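PDB 5OVS: BPH from Thiobacillus denitrificans, which assembles into a tetradecameric double ring homologous to the proteasome and probably hydrolyses proteins inside its central cavity. Local coordinates for residues V3-K8 against R117-V122; I12-D17 against L112-R117; N34-I39 against P180-V185; F131-A136 against A150-P155. All coordinates share one frame; numbering follows the deposited sequence.

Contact 1: residues V3-K8 against R117-V122; sequences VTIVRK and RGIFGV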
loop_
_atom_site.group_PDB
_atom_site.type_symbol
_atom_site.label_atom_id
_atom_site.label_comp_id
_atom_site.label_asym_id
_atom_site.label_seq_id
_atom_site.Cartn_x
_atom_site.Cartn_y
_atom_site.Cartn_z
ATOM N N VAL K 3 24.508 -11.291 -26.771
ATOM C CA VAL K 3 25.207 -10.735 -27.924
ATOM C C VAL K 3 26.648 -10.448 -27.502
ATOM O O VAL K 3 26.886 -10.008 -26.378
ATOM C CB VAL K 3 24.547 -9.446 -28.452
ATOM C CG1 VAL K 3 23.220 -9.754 -29.130
ATOM C CG2 VAL K 3 24.352 -8.420 -27.344
ATOM N N THR K 4 27.599 -10.717 -28.383
ATOM C CA THR K 4 28.993 -10.484 -28.075
ATOM C C THR K 4 29.690 -9.720 -29.201
ATOM O O THR K 4 29.272 -9.733 -30.378
ATOM C CB THR K 4 29.747 -11.796 -27.816
ATOM O OG1 THR K 4 29.663 -12.626 -28.976
ATOM C CG2 THR K 4 29.152 -12.552 -26.602
ATOM N N ILE K 5 30.765 -9.047 -28.824
ATOM C CA ILE K 5 31.522 -8.289 -29.777
ATOM C C ILE K 5 32.994 -8.345 -29.381
ATOM O O ILE K 5 33.333 -8.257 -28.206
ATOM C CB ILE K 5 30.982 -6.853 -29.869
ATOM C CG1 ILE K 5 31.434 -6.217 -31.182
ATOM C CG2 ILE K 5 31.372 -6.049 -28.639
ATOM C CD1 ILE K 5 30.632 -5.007 -31.563
ATOM N N VAL K 6 33.852 -8.545 -30.375
ATOM C CA VAL K 6 35.260 -8.824 -30.141
ATOM C C VAL K 6 36.132 -8.180 -31.220
ATOM O O VAL K 6 35.794 -8.151 -32.416
ATOM C CB VAL K 6 35.539 -10.330 -30.099
ATOM C CG1 VAL K 6 37.013 -10.586 -29.824
ATOM C CG2 VAL K 6 34.665 -11.012 -29.051
ATOM N N ARG K 7 37.269 -7.691 -30.752
ATOM C CA ARG K 7 38.254 -7.012 -31.539
ATOM C C ARG K 7 39.580 -7.710 -31.239
ATOM O O ARG K 7 40.055 -7.672 -30.110
ATOM C CB ARG K 7 38.266 -5.571 -31.040
ATOM C CG ARG K 7 39.105 -4.603 -31.836
ATOM C CD ARG K 7 39.573 -3.452 -30.962
ATOM N NE ARG K 7 40.720 -2.815 -31.595
ATOM C CZ ARG K 7 40.716 -1.621 -32.178
ATOM N NH1 ARG K 7 39.622 -0.869 -32.200
ATOM N NH2 ARG K 7 41.834 -1.170 -32.730
ATOM N N LYS K 8 40.175 -8.384 -32.214
ATOM C CA LYS K 8 41.432 -9.082 -31.947
ATOM C C LYS K 8 42.194 -9.360 -33.218
ATOM O O LYS K 8 41.614 -9.824 -34.191
ATOM C CB LYS K 8 41.174 -10.404 -31.224
ATOM C CG LYS K 8 42.423 -11.243 -31.034
ATOM C CD LYS K 8 42.145 -12.557 -30.327
ATOM C CE LYS K 8 43.411 -13.401 -30.269
ATOM N NZ LYS K 8 43.264 -14.636 -29.448
ATOM N N ARG K 117 35.555 0.442 -38.370
ATOM C CA ARG K 117 36.233 1.482 -37.603
ATOM C C ARG K 117 36.187 1.312 -36.078
ATOM O O ARG K 117 36.684 2.160 -35.357
ATOM C CB ARG K 117 35.770 2.867 -38.073
ATOM C CG ARG K 117 36.296 3.156 -39.485
ATOM C CD ARG K 117 35.454 4.089 -40.347
ATOM N NE ARG K 117 34.027 3.753 -40.457
ATOM C CZ ARG K 117 33.518 2.724 -41.135
ATOM N NH1 ARG K 117 34.303 1.854 -41.763
ATOM N NH2 ARG K 117 32.201 2.554 -41.163
ATOM N N GLY K 118 35.614 0.216 -35.588
ATOM C CA GLY K 118 35.695 -0.103 -34.159
ATOM C C GLY K 118 34.536 -0.942 -33.670
ATOM O O GLY K 118 33.607 -1.225 -34.415
ATOM N N ILE K 119 34.587 -1.327 -32.398
ATOM C CA ILE K 119 33.473 -2.009 -31.763
ATOM C C ILE K 119 32.878 -1.150 -30.650
ATOM O O ILE K 119 33.592 -0.550 -29.850
ATOM C CB ILE K 119 33.876 -3.389 -31.252
ATOM C CG1 ILE K 119 35.074 -3.313 -30.295
ATOM C CG2 ILE K 119 34.208 -4.294 -32.428
ATOM C CD1 ILE K 119 35.184 -4.530 -29.399
ATOM N N PHE K 120 31.555 -1.084 -30.618
ATOM C CA PHE K 120 30.853 -0.161 -29.754
ATOM C C PHE K 120 29.649 -0.833 -29.109
ATOM O O PHE K 120 29.218 -1.909 -29.515
ATOM C CB PHE K 120 30.338 1.025 -30.572
ATOM C CG PHE K 120 31.405 1.765 -31.353
ATOM C CD1 PHE K 120 32.117 2.799 -30.772
ATOM C CD2 PHE K 120 31.662 1.453 -32.671
ATOM C CE1 PHE K 120 33.077 3.489 -31.490
ATOM C CE2 PHE K 120 32.614 2.142 -33.392
ATOM C CZ PHE K 120 33.321 3.163 -32.804
ATOM N N GLY K 121 29.104 -0.174 -28.102
ATOM C CA GLY K 121 27.850 -0.602 -27.509
ATOM C C GLY K 121 27.046 0.596 -27.085
ATOM O O GLY K 121 27.600 1.644 -26.786
ATOM N N VAL K 122 25.731 0.430 -27.079
ATOM C CA VAL K 122 24.822 1.434 -26.552
ATOM C C VAL K 122 23.904 0.725 -25.598
ATOM O O VAL K 122 23.117 -0.117 -26.016
ATOM C CB VAL K 122 23.949 2.085 -27.637
ATOM C CG1 VAL K 122 23.224 3.307 -27.063
ATOM C CG2 VAL K 122 24.784 2.471 -28.834
HETATM O O HOH W 1 36.957 -0.311 -31.003
#
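The oxygen of one bridging water is gripped by two N-H donors, one from each strand: Arg7 NH1 at 3.0 Å and the backbone Ile119 N at 2.9 Å. The water lies in the plane of the guanidinium, at its edge, and the extended Arg7 chain (CG anti to the backbone N, chi1 -173°) carries NH1 to it. Inward from this link the contact turns apolar. Ile5 and Ile119 lie side by side, running opposite ways, Ile5 CG1 meeting Ile119 CG2 at 3.6 Å while Ile5 CD1 reaches Ile119 CB at 3.6 Å. Ile119 holds CG1 in the crowded position between backbone N and carbonyl carbon (chi1 56°), which brings CD1 against the aliphatic root of Arg7, 3.6 Å from Arg7 CB. At Gly118 a CB would, at these backbone angles, collide with the carbonyl oxygen of Arg117 and come too near Phe120 CZ. The two strands face each other from the two sheets of the proteasome-like sandwich, their axes 7.5 Å apart. Leu112 and Ala114 of strand 111-115 also touch Ile5, Ile12 of strand 11-16 touches Ile119, and Val6, on the other side of its strand, touches Ala159 and Ala163 of helix 159-173.

Contact 2: residues I12-D17 against L112-R117; sequences IAIAAD and LIANPR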
loop_
_atom_site.group_PDB
_atom_site.type_symbol
_atom_site.label_atom_id
_atom_site.label_comp_id
_atom_site.label_asym_id
_atom_site.label_seq_id
_atom_site.Cartn_x
_atom_site.Cartn_y
_atom_site.Cartn_z
ATOM N N ILE K 12 37.523 -7.891 -36.521
ATOM C CA ILE K 12 36.409 -7.550 -35.651
ATOM C C ILE K 12 35.323 -8.586 -35.852
ATOM O O ILE K 12 35.000 -8.929 -36.983
ATOM C CB ILE K 12 35.890 -6.126 -35.937
ATOM C CG1 ILE K 12 36.821 -5.098 -35.290
ATOM C CG2 ILE K 12 34.469 -5.938 -35.434
ATOM C CD1 ILE K 12 36.605 -3.671 -35.757
ATOM N N ALA K 13 34.778 -9.102 -34.749
ATOM C CA ALA K 13 33.695 -10.075 -34.824
ATOM C C ALA K 13 32.542 -9.713 -33.917
ATOM O O ALA K 13 32.693 -8.939 -32.977
ATOM C CB ALA K 13 34.190 -11.464 -34.497
ATOM N N ILE K 14 31.381 -10.269 -34.238
ATOM C CA ILE K 14 30.158 -10.001 -33.504
ATOM C C ILE K 14 29.295 -11.255 -33.569
ATOM O O ILE K 14 29.225 -11.913 -34.616
ATOM C CB ILE K 14 29.434 -8.742 -34.047
ATOM C CG1 ILE K 14 28.248 -8.372 -33.156
ATOM C CG2 ILE K 14 28.997 -8.915 -35.501
ATOM C CD1 ILE K 14 27.643 -7.023 -33.468
ATOM N N ALA K 15 28.687 -11.625 -32.439
ATOM C CA ALA K 15 27.870 -12.842 -32.394
ATOM C C ALA K 15 26.597 -12.678 -31.577
ATOM O O ALA K 15 26.420 -11.694 -30.870
ATOM C CB ALA K 15 28.691 -14.008 -31.873
ATOM N N ALA K 16 25.702 -13.647 -31.705
ATOM C CA ALA K 16 24.452 -13.637 -30.962
ATOM C C ALA K 16 23.893 -15.036 -30.917
ATOM O O ALA K 16 24.129 -15.833 -31.823
ATOM C CB ALA K 16 23.438 -12.693 -31.596
ATOM N N ASP K 17 23.158 -15.336 -29.856
ATOM C CA ASP K 17 22.389 -16.565 -29.818
ATOM C C ASP K 17 21.153 -16.357 -30.714
ATOM O O ASP K 17 20.983 -15.301 -31.307
ATOM C CB ASP K 17 22.024 -16.943 -28.371
ATOM C CG ASP K 17 20.727 -16.343 -27.924
ATOM O OD1 ASP K 17 20.669 -15.123 -27.649
ATOM O OD2 ASP K 17 19.752 -17.111 -27.857
ATOM N N LEU K 112 25.126 -3.975 -29.398
ATOM C CA LEU K 112 26.522 -3.920 -29.794
ATOM C C LEU K 112 26.561 -3.572 -31.297
ATOM O O LEU K 112 25.713 -4.019 -32.063
ATOM C CB LEU K 112 27.203 -5.243 -29.495
ATOM C CG LEU K 112 27.113 -5.672 -28.019
ATOM C CD1 LEU K 112 27.644 -7.080 -27.851
ATOM C CD2 LEU K 112 27.883 -4.711 -27.132
ATOM N N ILE K 113 27.519 -2.739 -31.686
ATOM C CA ILE K 113 27.668 -2.258 -33.063
ATOM C C ILE K 113 29.089 -2.532 -33.533
ATOM O O ILE K 113 30.037 -1.952 -33.012
ATOM C CB ILE K 113 27.422 -0.755 -33.147
ATOM C CG1 ILE K 113 25.990 -0.453 -32.731
ATOM C CG2 ILE K 113 27.703 -0.237 -34.574
ATOM C CD1 ILE K 113 25.756 0.998 -32.415
ATOM N N ALA K 114 29.222 -3.426 -34.506
ATOM C CA ALA K 114 30.508 -3.763 -35.088
ATOM C C ALA K 114 30.625 -3.115 -36.462
ATOM O O ALA K 114 29.753 -3.261 -37.298
ATOM C CB ALA K 114 30.639 -5.266 -35.218
ATOM N N ASN K 115 31.706 -2.384 -36.692
ATOM C CA ASN K 115 32.062 -1.977 -38.057
ATOM C C ASN K 115 33.573 -1.820 -38.207
ATOM O O ASN K 115 34.293 -1.769 -37.207
ATOM C CB ASN K 115 31.297 -0.716 -38.477
ATOM C CG ASN K 115 31.727 0.523 -37.715
ATOM O OD1 ASN K 115 32.852 1.004 -37.855
ATOM N ND2 ASN K 115 30.809 1.073 -36.938
ATOM N N PRO K 116 34.067 -1.746 -39.457
ATOM C CA PRO K 116 35.509 -1.675 -39.631
ATOM C C PRO K 116 36.223 -0.644 -38.747
ATOM O O PRO K 116 37.387 -0.855 -38.395
ATOM C CB PRO K 116 35.661 -1.333 -41.120
ATOM C CG PRO K 116 34.487 -1.991 -41.756
ATOM C CD PRO K 116 33.368 -1.841 -40.754
ATOM N N ARG K 117 35.555 0.442 -38.370
ATOM C CA ARG K 117 36.233 1.482 -37.603
ATOM C C ARG K 117 36.187 1.312 -36.078
ATOM O O ARG K 117 36.684 2.160 -35.357
ATOM C CB ARG K 117 35.770 2.867 -38.073
ATOM C CG ARG K 117 36.296 3.156 -39.485
ATOM C CD ARG K 117 35.454 4.089 -40.347
ATOM N NE ARG K 117 34.027 3.753 -40.457
ATOM C CZ ARG K 117 33.518 2.724 -41.135
ATOM N NH1 ARG K 117 34.303 1.854 -41.763
ATOM N NH2 ARG K 117 32.201 2.554 -41.163
#
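Leu112 opens the run with its carbonyl: Ile14 CD1 rests 3.8 Å from Leu112 O, and the two side chains touch more loosely, Ile14 CD1 to Leu112 CB at 4.4 Å. Two residues on, Ala114 is the centre of the contact, its methyl pointing at the other sheet. Ala114 CB sits 3.9 Å from Ile14 CB and also 3.9 Å from Ile12 CG2, so this one small methyl is wedged between two branched side chains. Ile14 has CG1 anti to the backbone N (chi1 -173°), which sends CD1 along toward Leu112; Ile12 instead has CG1 beside the backbone N (chi1 -78°) and reaches the other way. Asn115 turns its side chain from strand 11-16 but offers its backbone, with Ile12 CD1 only 3.3 Å from Asn115 O. Asn115 OD1 accepts from Arg117 N at 2.8 Å, in the carbonyl plane, forming an Asx turn that bends the chain out of the strand. Inside that turn, the carbonyl oxygen of Pro116 lies near the same Ile12 methyl. Arg117 ends the walk with salt bridges to Asp72 and Asp43. No hydrogen bond crosses between the segments: the sheets meet through aliphatic groups packed on one another and on backbone carbonyl oxygens, so close packing and the burial of the isoleucines probably carry the contact.

Contact 3: residues N34-I39 against P180-V185; sequences NHEKII and PVQSFV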
loop_
_atom_site.group_PDB
_atom_site.type_symbol
_atom_site.label_atom_id
_atom_site.label_comp_id
_atom_site.label_asym_id
_atom_site.label_seq_id
_atom_site.Cartn_x
_atom_site.Cartn_y
_atom_site.Cartn_z
ATOM N N ASN K 34 12.934 -16.495 -38.775
ATOM C CA ASN K 34 13.656 -15.217 -38.636
ATOM C C ASN K 34 14.236 -15.048 -37.238
ATOM O O ASN K 34 13.901 -14.110 -36.513
ATOM C CB ASN K 34 12.771 -14.018 -38.998
ATOM C CG ASN K 34 11.559 -13.902 -38.106
ATOM O OD1 ASN K 34 10.937 -14.909 -37.772
ATOM N ND2 ASN K 34 11.224 -12.687 -37.703
ATOM N N HIS K 35 15.148 -15.943 -36.892
ATOM C CA HIS K 35 15.656 -16.057 -35.524
ATOM C C HIS K 35 16.907 -15.218 -35.297
ATOM O O HIS K 35 17.462 -15.218 -34.190
ATOM C CB HIS K 35 15.981 -17.515 -35.235
ATOM C CG HIS K 35 16.816 -18.165 -36.299
ATOM N ND1 HIS K 35 16.300 -19.070 -37.202
ATOM C CD2 HIS K 35 18.122 -18.023 -36.618
ATOM C CE1 HIS K 35 17.259 -19.477 -38.012
ATOM N NE2 HIS K 35 18.373 -18.854 -37.679
ATOM N N GLU K 36 17.348 -14.511 -36.335
ATOM C CA GLU K 36 18.575 -13.722 -36.274
ATOM C C GLU K 36 18.363 -12.492 -35.410
ATOM O O GLU K 36 17.358 -11.814 -35.543
ATOM C CB GLU K 36 19.030 -13.289 -37.686
ATOM C CG GLU K 36 19.825 -14.337 -38.480
ATOM C CD GLU K 36 19.025 -15.166 -39.487
ATOM O OE1 GLU K 36 17.770 -15.197 -39.441
ATOM O OE2 GLU K 36 19.675 -15.805 -40.352
ATOM N N LYS K 37 19.320 -12.210 -34.527
ATOM C CA LYS K 37 19.265 -11.048 -33.651
ATOM C C LYS K 37 20.246 -9.953 -34.076
ATOM O O LYS K 37 20.454 -8.982 -33.344
ATOM C CB LYS K 37 19.524 -11.471 -32.202
ATOM C CG LYS K 37 18.562 -12.530 -31.685
ATOM C CD LYS K 37 18.788 -12.792 -30.201
ATOM C CE LYS K 37 17.888 -13.893 -29.656
ATOM N NZ LYS K 37 18.128 -14.203 -28.210
ATOM N N ILE K 38 20.829 -10.089 -35.262
ATOM C CA ILE K 38 21.790 -9.115 -35.763
ATOM C C ILE K 38 21.322 -8.576 -37.114
ATOM O O ILE K 38 20.969 -9.342 -37.999
ATOM C CB ILE K 38 23.200 -9.747 -35.936
ATOM C CG1 ILE K 38 23.699 -10.347 -34.625
ATOM C CG2 ILE K 38 24.206 -8.727 -36.452
ATOM C CD1 ILE K 38 24.974 -11.145 -34.769
ATOM N N ILE K 39 21.356 -7.259 -37.283
ATOM C CA ILE K 39 20.989 -6.637 -38.566
ATOM C C ILE K 39 22.138 -5.830 -39.139
ATOM O O ILE K 39 22.992 -5.335 -38.412
ATOM C CB ILE K 39 19.738 -5.715 -38.453
ATOM C CG1 ILE K 39 19.972 -4.571 -37.456
ATOM C CG2 ILE K 39 18.515 -6.529 -38.075
ATOM C CD1 ILE K 39 18.798 -3.630 -37.281
ATOM N N PRO K 180 21.492 -22.420 -32.229
ATOM C CA PRO K 180 22.841 -22.083 -32.697
ATOM C C PRO K 180 23.246 -20.647 -32.441
ATOM O O PRO K 180 22.403 -19.784 -32.168
ATOM C CB PRO K 180 22.761 -22.328 -34.208
ATOM C CG PRO K 180 21.332 -22.067 -34.536
ATOM C CD PRO K 180 20.548 -22.554 -33.354
ATOM N N VAL K 181 24.551 -20.423 -32.535
ATOM C CA VAL K 181 25.137 -19.103 -32.530
ATOM C C VAL K 181 25.281 -18.577 -33.963
ATOM O O VAL K 181 25.702 -19.292 -34.861
ATOM C CB VAL K 181 26.543 -19.157 -31.908
ATOM C CG1 VAL K 181 27.116 -17.752 -31.749
ATOM C CG2 VAL K 181 26.490 -19.918 -30.580
ATOM N N GLN K 182 24.953 -17.311 -34.148
ATOM C CA GLN K 182 25.163 -16.620 -35.407
ATOM C C GLN K 182 26.333 -15.672 -35.212
ATOM O O GLN K 182 26.500 -15.122 -34.129
ATOM C CB GLN K 182 23.911 -15.817 -35.734
ATOM C CG GLN K 182 23.995 -14.979 -36.994
ATOM C CD GLN K 182 22.892 -13.932 -37.083
ATOM O OE1 GLN K 182 22.275 -13.554 -36.072
ATOM N NE2 GLN K 182 22.648 -13.440 -38.300
ATOM N N SER K 183 27.139 -15.460 -36.245
ATOM C CA SER K 183 28.212 -14.490 -36.132
ATOM C C SER K 183 28.646 -13.896 -37.466
ATOM O O SER K 183 28.366 -14.435 -38.520
ATOM C CB SER K 183 29.416 -15.106 -35.442
ATOM O OG SER K 183 29.966 -16.156 -36.213
ATOM N N PHE K 184 29.337 -12.771 -37.388
ATOM C CA PHE K 184 29.920 -12.139 -38.551
ATOM C C PHE K 184 31.314 -11.683 -38.182
ATOM O O PHE K 184 31.578 -11.404 -37.011
ATOM C CB PHE K 184 29.083 -10.936 -38.983
ATOM C CG PHE K 184 27.713 -11.302 -39.474
ATOM C CD1 PHE K 184 26.684 -11.540 -38.579
ATOM C CD2 PHE K 184 27.451 -11.418 -40.834
ATOM C CE1 PHE K 184 25.417 -11.885 -39.028
ATOM C CE2 PHE K 184 26.179 -11.751 -41.284
ATOM C CZ PHE K 184 25.161 -11.984 -40.381
ATOM N N VAL K 185 32.194 -11.610 -39.176
ATOM C CA VAL K 185 33.554 -11.140 -38.976
ATOM C C VAL K 185 33.927 -10.164 -40.095
ATOM O O VAL K 185 33.460 -10.292 -41.231
ATOM C CB VAL K 185 34.552 -12.324 -38.892
ATOM C CG1 VAL K 185 34.719 -13.016 -40.233
ATOM C CG2 VAL K 185 35.903 -11.869 -38.347
HETATM O O HOH W 2 21.173 -14.299 -33.752
#
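This contact spans the two sheets of the alpha-beta-beta-alpha sandwich of Ntn hydrolases, the fold of proteasomal beta subunits, where the loop before strand 38-41, together with the strand's first residue, meets the start of strand 182-187. Its polar link is indirect: one water donates to Gln182 OE1 at 2.7 Å and accepts from Lys37 N at 2.9 Å. Gln182 is extended, with CG anti to the backbone N (chi1 177°), so its amide reaches across to Glu36. Packing against that amide is tight. Glu36 bends at chi2 and crosses the glutamine at about a right angle, bringing Glu36 CG to 3.0 Å from Gln182 NE2, with carboxylate and amide planes turned 63° apart. Ile38 runs alongside in the opposite direction, its CG1 lying 3.8 Å from Gln182 OE1. An alanine in place of Gln182 would remove the amide, and would probably lose the water bridge and loosen the packing of Glu36 and Ile38. The charged end of Lys37 leads away, to Leu19 O, Asp17 and the hydroxyl of Thr1; a lysine and an aspartate beside an N-terminal threonine are consistent with a proteasome-type active site. Purely apolar contact falls to Ile38 and Phe184, a ring also stacked with Tyr45: Ile38 CD1 comes to the ring's edge, near its plane, 4.2 Å from Phe184 CD1.

Contact 4: residues F131-A136 against A150-P155; sequences FSKFYA and AAYRAP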
loop_
_atom_site.group_PDB
_atom_site.type_symbol
_atom_site.label_atom_id
_atom_site.label_comp_id
_atom_site.label_asym_id
_atom_site.label_seq_id
_atom_site.Cartn_x
_atom_site.Cartn_y
_atom_site.Cartn_z
ATOM N N PHE K 131 34.685 -0.172 -27.229
ATOM C CA PHE K 131 35.352 -1.234 -26.492
ATOM C C PHE K 131 36.727 -1.499 -27.057
ATOM O O PHE K 131 36.956 -1.343 -28.250
ATOM C CB PHE K 131 34.492 -2.495 -26.492
ATOM C CG PHE K 131 33.167 -2.298 -25.832
ATOM C CD1 PHE K 131 33.099 -1.998 -24.481
ATOM C CD2 PHE K 131 31.983 -2.388 -26.562
ATOM C CE1 PHE K 131 31.880 -1.787 -23.865
ATOM C CE2 PHE K 131 30.756 -2.188 -25.945
ATOM C CZ PHE K 131 30.705 -1.885 -24.596
ATOM N N SER K 132 37.644 -1.884 -26.176
ATOM C CA SER K 132 39.049 -2.046 -26.545
ATOM C C SER K 132 39.371 -3.497 -26.913
ATOM O O SER K 132 40.311 -3.759 -27.643
ATOM C CB SER K 132 39.970 -1.512 -25.428
ATOM O OG SER K 132 39.736 -2.117 -24.145
ATOM N N LYS K 133 38.565 -4.439 -26.431
ATOM C CA LYS K 133 38.877 -5.864 -26.529
ATOM C C LYS K 133 37.621 -6.654 -26.861
ATOM O O LYS K 133 37.470 -7.153 -27.971
ATOM C CB LYS K 133 39.472 -6.365 -25.203
ATOM C CG LYS K 133 40.823 -5.774 -24.829
ATOM C CD LYS K 133 41.098 -6.028 -23.354
ATOM C CE LYS K 133 42.546 -5.830 -22.961
ATOM N NZ LYS K 133 42.870 -4.432 -22.578
ATOM N N PHE K 134 36.716 -6.750 -25.890
ATOM C CA PHE K 134 35.445 -7.418 -26.084
ATOM C C PHE K 134 34.374 -6.858 -25.159
ATOM O O PHE K 134 34.680 -6.100 -24.245
ATOM C CB PHE K 134 35.593 -8.924 -25.884
ATOM C CG PHE K 134 36.088 -9.340 -24.518
ATOM C CD1 PHE K 134 35.199 -9.535 -23.470
ATOM C CD2 PHE K 134 37.426 -9.614 -24.305
ATOM C CE1 PHE K 134 35.642 -9.959 -22.217
ATOM C CE2 PHE K 134 37.882 -10.036 -23.065
ATOM C CZ PHE K 134 36.989 -10.212 -22.018
ATOM N N TYR K 135 33.117 -7.191 -25.435
ATOM C CA TYR K 135 32.042 -6.988 -24.466
ATOM C C TYR K 135 30.827 -7.807 -24.863
ATOM O O TYR K 135 30.819 -8.441 -25.920
ATOM C CB TYR K 135 31.683 -5.492 -24.275
ATOM C CG TYR K 135 31.132 -5.185 -22.892
ATOM C CD1 TYR K 135 31.847 -5.527 -21.743
ATOM C CD2 TYR K 135 29.894 -4.567 -22.729
ATOM C CE1 TYR K 135 31.336 -5.280 -20.480
ATOM C CE2 TYR K 135 29.376 -4.310 -21.469
ATOM C CZ TYR K 135 30.101 -4.667 -20.353
ATOM O OH TYR K 135 29.603 -4.395 -19.108
ATOM N N ALA K 136 29.823 -7.829 -23.985
ATOM C CA ALA K 136 28.595 -8.610 -24.188
ATOM C C ALA K 136 27.413 -7.923 -23.518
ATOM O O ALA K 136 27.586 -7.268 -22.503
ATOM C CB ALA K 136 28.765 -10.007 -23.614
ATOM N N ALA K 150 38.463 -15.672 -20.349
ATOM C CA ALA K 150 39.321 -16.852 -20.332
ATOM C C ALA K 150 39.965 -17.174 -21.672
ATOM O O ALA K 150 41.056 -17.721 -21.706
ATOM C CB ALA K 150 38.526 -18.053 -19.867
ATOM N N ALA K 151 39.293 -16.855 -22.770
ATOM C CA ALA K 151 39.715 -17.293 -24.100
ATOM C C ALA K 151 40.301 -16.190 -24.983
ATOM O O ALA K 151 40.783 -16.466 -26.080
ATOM C CB ALA K 151 38.525 -17.917 -24.811
ATOM N N TYR K 152 40.252 -14.947 -24.525
ATOM C CA TYR K 152 40.631 -13.829 -25.381
ATOM C C TYR K 152 42.070 -13.942 -25.861
ATOM O O TYR K 152 42.377 -13.673 -27.025
ATOM C CB TYR K 152 40.433 -12.500 -24.654
ATOM C CG TYR K 152 40.701 -11.308 -25.534
ATOM C CD1 TYR K 152 39.949 -11.082 -26.683
ATOM C CD2 TYR K 152 41.698 -10.406 -25.216
ATOM C CE1 TYR K 152 40.188 -9.984 -27.494
ATOM C CE2 TYR K 152 41.959 -9.317 -26.019
ATOM C CZ TYR K 152 41.207 -9.103 -27.157
ATOM O OH TYR K 152 41.476 -7.996 -27.926
ATOM N N ARG K 153 42.949 -14.364 -24.964
ATOM C CA ARG K 153 44.355 -14.447 -25.280
ATOM C C ARG K 153 44.804 -15.855 -25.638
ATOM O O ARG K 153 45.990 -16.096 -25.731
ATOM C CB ARG K 153 45.171 -13.883 -24.121
ATOM C CG ARG K 153 44.768 -12.456 -23.796
ATOM C CD ARG K 153 45.623 -11.813 -22.718
ATOM N NE ARG K 153 45.729 -10.363 -22.932
ATOM C CZ ARG K 153 44.817 -9.455 -22.575
ATOM N NH1 ARG K 153 43.684 -9.810 -21.962
ATOM N NH2 ARG K 153 45.045 -8.169 -22.829
ATOM N N ALA K 154 43.881 -16.780 -25.866
ATOM C CA ALA K 154 44.261 -18.086 -26.383
ATOM C C ALA K 154 44.681 -17.907 -27.832
ATOM O O ALA K 154 43.919 -17.388 -28.629
ATOM C CB ALA K 154 43.110 -19.070 -26.290
ATOM N N PRO K 155 45.904 -18.334 -28.180
ATOM C CA PRO K 155 46.426 -18.000 -29.511
ATOM C C PRO K 155 45.739 -18.711 -30.669
ATOM O O PRO K 155 45.747 -18.203 -31.792
ATOM C CB PRO K 155 47.904 -18.401 -29.431
ATOM C CG PRO K 155 48.042 -19.285 -28.230
ATOM C CD PRO K 155 46.918 -18.952 -27.304
#
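A type I beta turn from Ala151 to Ala154, at the C-terminal side of helix 141-151, brings Tyr152 up to strand 134-137, at the margin of one sheet of the proteasome-like sandwich. Tyr152 has CG anti to the backbone N (chi1 -175°), which sends its ring toward the strand, across Lys133. Phe134, with CG in the crowded position between backbone N and carbonyl carbon (chi1 60°), sets its CD2 over one face of that ring, 3.8 Å from Tyr152 CD1. The two rings cross obliquely, centroids 5.4 Å apart and planes at 55°. Lys133 passes at about a right angle to Tyr152, with Lys133 CB 3.8 Å from Tyr152 CZ. Tyr152 OH, 3.6 Å from Lys133 CA, is hydrogen-bonded to Arg7 O, pinning the turn to strand 3-8. A serine in place of Tyr152 would take away ring and phenol together, and would probably cost the turn this anchor and deprive Phe134 of a covering surface. The site also lies at subunit interfaces: Tyr31 of a neighbouring subunit meets Phe134 edge-to-face, and Asp30 O of that subunit binds Lys133 NZ. The latter bond probably offsets some of the repulsion from Arg153, whose guanidinium places one face on Tyr152 CD2 while Lys133 CE approaches its edge, 3.4 Å from Arg153 NH2.

How the contacts relate
From the N terminus, strand 3-8 opens contact 1 and strand 11-16, its hairpin partner, opens contact 2. The chain returns through strand 111-115, closing contact 2, and then strand 118-122, closing contact 1, so contact 2 nests inside contact 1; both join one sheet to the other, with centres about 5 Å apart. Contact 3 starts at 34-39, within both loops, and closes only at 180-185, crossing them and tying the sheets together again. Contact 4 is a short local loop, 131-136 to 150-155, in series with contacts 1 and 2 and nested inside contact 3. It attaches the turn after helix residue Ala150 to the strand beside 3-8, while contact 3 lies about 19 Å off, centre to centre.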